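PDB 5JUH: antifreeze protein, which forms the calcium-binding C-terminal RTX domain of a giant adhesin that attaches its Antarctic bacterium to diatoms and ice. Local coordinates for residues I96-D101 / A120-D125. Residues are numbered along the deposited sequence; the frame is centred on the assembly and turned at random.
Sequences IFILND and ALDLTD. With CA (calcium ion), chain C.
Backbone bonds pair I96-I98 in parallel with A120-D122: F97 N donates to A120 O (3.0 Å), D122 N to F97 O, and L99 N carries the ladder one step past the strand by reaching D122 O (3.2 Å). Beyond it the chains separate, and water 1 bridges the opening, accepting a hydrogen bond from D125 N and lying within hydrogen-bonding distance of L99 O and D122 O. Adjacent parallel strands from successive passes of the chain, with 76-78 on the far flank of 96-98, are consistent with the calcium-bound beta-roll of RTX proteins. On one face the D122 methylene, CB, packs against I98 CG1 (3.9 Å) and I96 CG2; on the other, F97 CB meets L121 CD2 (4.1 Å). Just past the strands L99 CD1 and L123 CD2 touch, the leucines side by side and both against V165. Among carboxylates, D125 OD2 takes the D101 backbone N-H through its anti lone pair, nearly straight at 2.8 Å and 170°. A chi1 of -176° swings the D122 carboxylate beside its carbonyl carbon, where OD1 accepts from T124 N, closing an Asx turn, and from T124 OG1 (2.8 Å). D101 OD1 binds calcium at 2.3 Å alongside five waters and T102 O, while its OD2 is linked through water 2 to D125 O.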
loop_
_atom_site.group_PDB
_atom_site.type_symbol
_atom_site.label_atom_id
_atom_site.label_comp_id
_atom_site.label_asym_id
_atom_site.label_seq_id
_atom_site.Cartn_x
_atom_site.Cartn_y
_atom_site.Cartn_z
ATOM N N ILE A 96 8.657 0.877 -3.588
ATOM C CA ILE A 96 7.861 1.071 -2.366
ATOM C C ILE A 96 7.247 2.486 -2.469
ATOM O O ILE A 96 7.948 3.470 -2.672
ATOM C CB ILE A 96 8.737 1.008 -1.101
ATOM C CG1 ILE A 96 9.317 -0.383 -0.960
ATOM C CG2 ILE A 96 7.959 1.470 0.121
ATOM C CD1 ILE A 96 10.438 -0.491 0.035
ATOM N N PHE A 97 5.948 2.542 -2.325
ATOM C CA PHE A 97 5.255 3.800 -2.228
ATOM C C PHE A 97 4.897 4.049 -0.796
ATOM O O PHE A 97 4.164 3.284 -0.178
ATOM C CB PHE A 97 3.942 3.808 -3.102
ATOM C CG PHE A 97 4.226 3.501 -4.560
ATOM C CD1 PHE A 97 4.468 4.505 -5.460
ATOM C CD2 PHE A 97 4.189 2.194 -5.077
ATOM C CE1 PHE A 97 4.724 4.260 -6.793
ATOM C CE2 PHE A 97 4.458 1.933 -6.400
ATOM C CZ PHE A 97 4.671 2.952 -7.254
ATOM N N ILE A 98 5.507 5.096 -0.225
ATOM C CA ILE A 98 5.162 5.481 1.152
ATOM C C ILE A 98 4.009 6.413 1.197
ATOM O O ILE A 98 4.032 7.400 0.478
ATOM C CB ILE A 98 6.414 6.145 1.847
ATOM C CG1 ILE A 98 7.638 5.216 1.817
ATOM C CG2 ILE A 98 6.063 6.504 3.280
ATOM C CD1 ILE A 98 8.924 5.871 2.358
ATOM N N LEU A 99 2.982 6.093 1.945
ATOM C CA LEU A 99 1.770 6.887 1.936
ATOM C C LEU A 99 1.559 7.514 3.332
ATOM O O LEU A 99 1.735 6.912 4.348
ATOM C CB LEU A 99 0.540 5.988 1.599
ATOM C CG LEU A 99 0.670 5.526 0.124
ATOM C CD1 LEU A 99 -0.477 4.557 -0.079
ATOM C CD2 LEU A 99 0.468 6.654 -0.847
ATOM N N ASN A 100 1.108 8.729 3.281
ATOM C CA ASN A 100 0.725 9.549 4.432
ATOM C C ASN A 100 -0.735 9.416 4.703
ATOM O O ASN A 100 -1.589 9.391 3.799
ATOM C CB ASN A 100 1.183 11.005 4.197
ATOM C CG ASN A 100 0.550 11.637 2.999
ATOM O OD1 ASN A 100 -0.082 12.800 3.105
ATOM N ND2 ASN A 100 0.677 10.978 1.866
ATOM N N ASP A 101 -1.077 9.503 5.968
ATOM C CA ASP A 101 -2.482 9.511 6.358
ATOM C C ASP A 101 -2.960 10.984 6.362
ATOM O O ASP A 101 -2.510 11.772 7.084
ATOM C CB ASP A 101 -2.502 8.998 7.799
ATOM C CG ASP A 101 -3.842 8.713 8.308
ATOM O OD1 ASP A 101 -4.858 8.880 7.585
ATOM O OD2 ASP A 101 -3.942 8.390 9.604
ATOM N N ALA A 120 5.253 -2.334 -3.519
ATOM C CA ALA A 120 4.748 -2.473 -2.151
ATOM C C ALA A 120 4.283 -1.144 -1.636
ATOM O O ALA A 120 4.643 -0.145 -2.157
ATOM C CB ALA A 120 5.865 -2.987 -1.242
ATOM N N LEU A 121 3.429 -1.158 -0.638
ATOM C CA LEU A 121 2.935 0.036 -0.007
ATOM C C LEU A 121 3.391 0.092 1.455
ATOM O O LEU A 121 3.174 -0.834 2.217
ATOM C CB LEU A 121 1.424 -0.007 0.024
ATOM C CG LEU A 121 0.687 -0.180 -1.326
ATOM C CD1 LEU A 121 -0.803 -0.273 -1.125
ATOM C CD2 LEU A 121 0.986 1.034 -2.217
ATOM N N ASP A 122 4.028 1.190 1.823
ATOM C CA ASP A 122 4.368 1.425 3.236
ATOM C C ASP A 122 3.193 2.161 3.882
ATOM O O ASP A 122 3.003 3.354 3.593
ATOM C CB ASP A 122 5.712 2.150 3.367
ATOM C CG ASP A 122 6.140 2.335 4.835
ATOM O OD1 ASP A 122 5.244 2.346 5.708
ATOM O OD2 ASP A 122 7.371 2.411 5.071
ATOM N N LEU A 123 2.483 1.439 4.703
ATOM C CA LEU A 123 1.289 1.993 5.287
ATOM C C LEU A 123 1.430 2.327 6.766
ATOM O O LEU A 123 0.479 2.506 7.385
ATOM C CB LEU A 123 0.096 0.962 5.162
ATOM C CG LEU A 123 -0.214 0.654 3.671
ATOM C CD1 LEU A 123 -1.419 -0.291 3.654
ATOM C CD2 LEU A 123 -0.558 1.924 2.851
ATOM N N THR A 124 2.655 2.345 7.224
ATOM C CA THR A 124 2.897 2.633 8.668
ATOM C C THR A 124 2.179 3.860 9.185
ATOM O O THR A 124 1.591 3.796 10.193
ATOM C CB THR A 124 4.416 2.785 8.920
ATOM O OG1 THR A 124 5.115 1.633 8.459
ATOM C CG2 THR A 124 4.698 2.961 10.427
ATOM N N ASP A 125 2.207 4.920 8.388
ATOM C CA ASP A 125 1.557 6.147 8.872
ATOM C C ASP A 125 0.040 6.062 8.982
ATOM O O ASP A 125 -0.552 6.703 9.768
ATOM C CB ASP A 125 1.923 7.310 7.921
ATOM C CG ASP A 125 1.616 8.682 8.528
ATOM O OD1 ASP A 125 2.131 8.943 9.565
ATOM O OD2 ASP A 125 0.900 9.377 7.920
HETATM CA CA CA C . -7.065 9.316 6.990
HETATM O O HOH W 1 3.388 5.204 5.731
HETATM O O HOH W 2 -2.672 6.400 11.777
HETATM O O HOH W 3 -6.897 9.516 4.646
HETATM O O HOH W 4 -6.755 7.486 5.458
HETATM O O HOH W 5 -7.267 10.247 9.198
HETATM O O HOH W 6 -8.198 7.631 7.985
HETATM O O HOH W 7 -9.128 10.015 6.722
#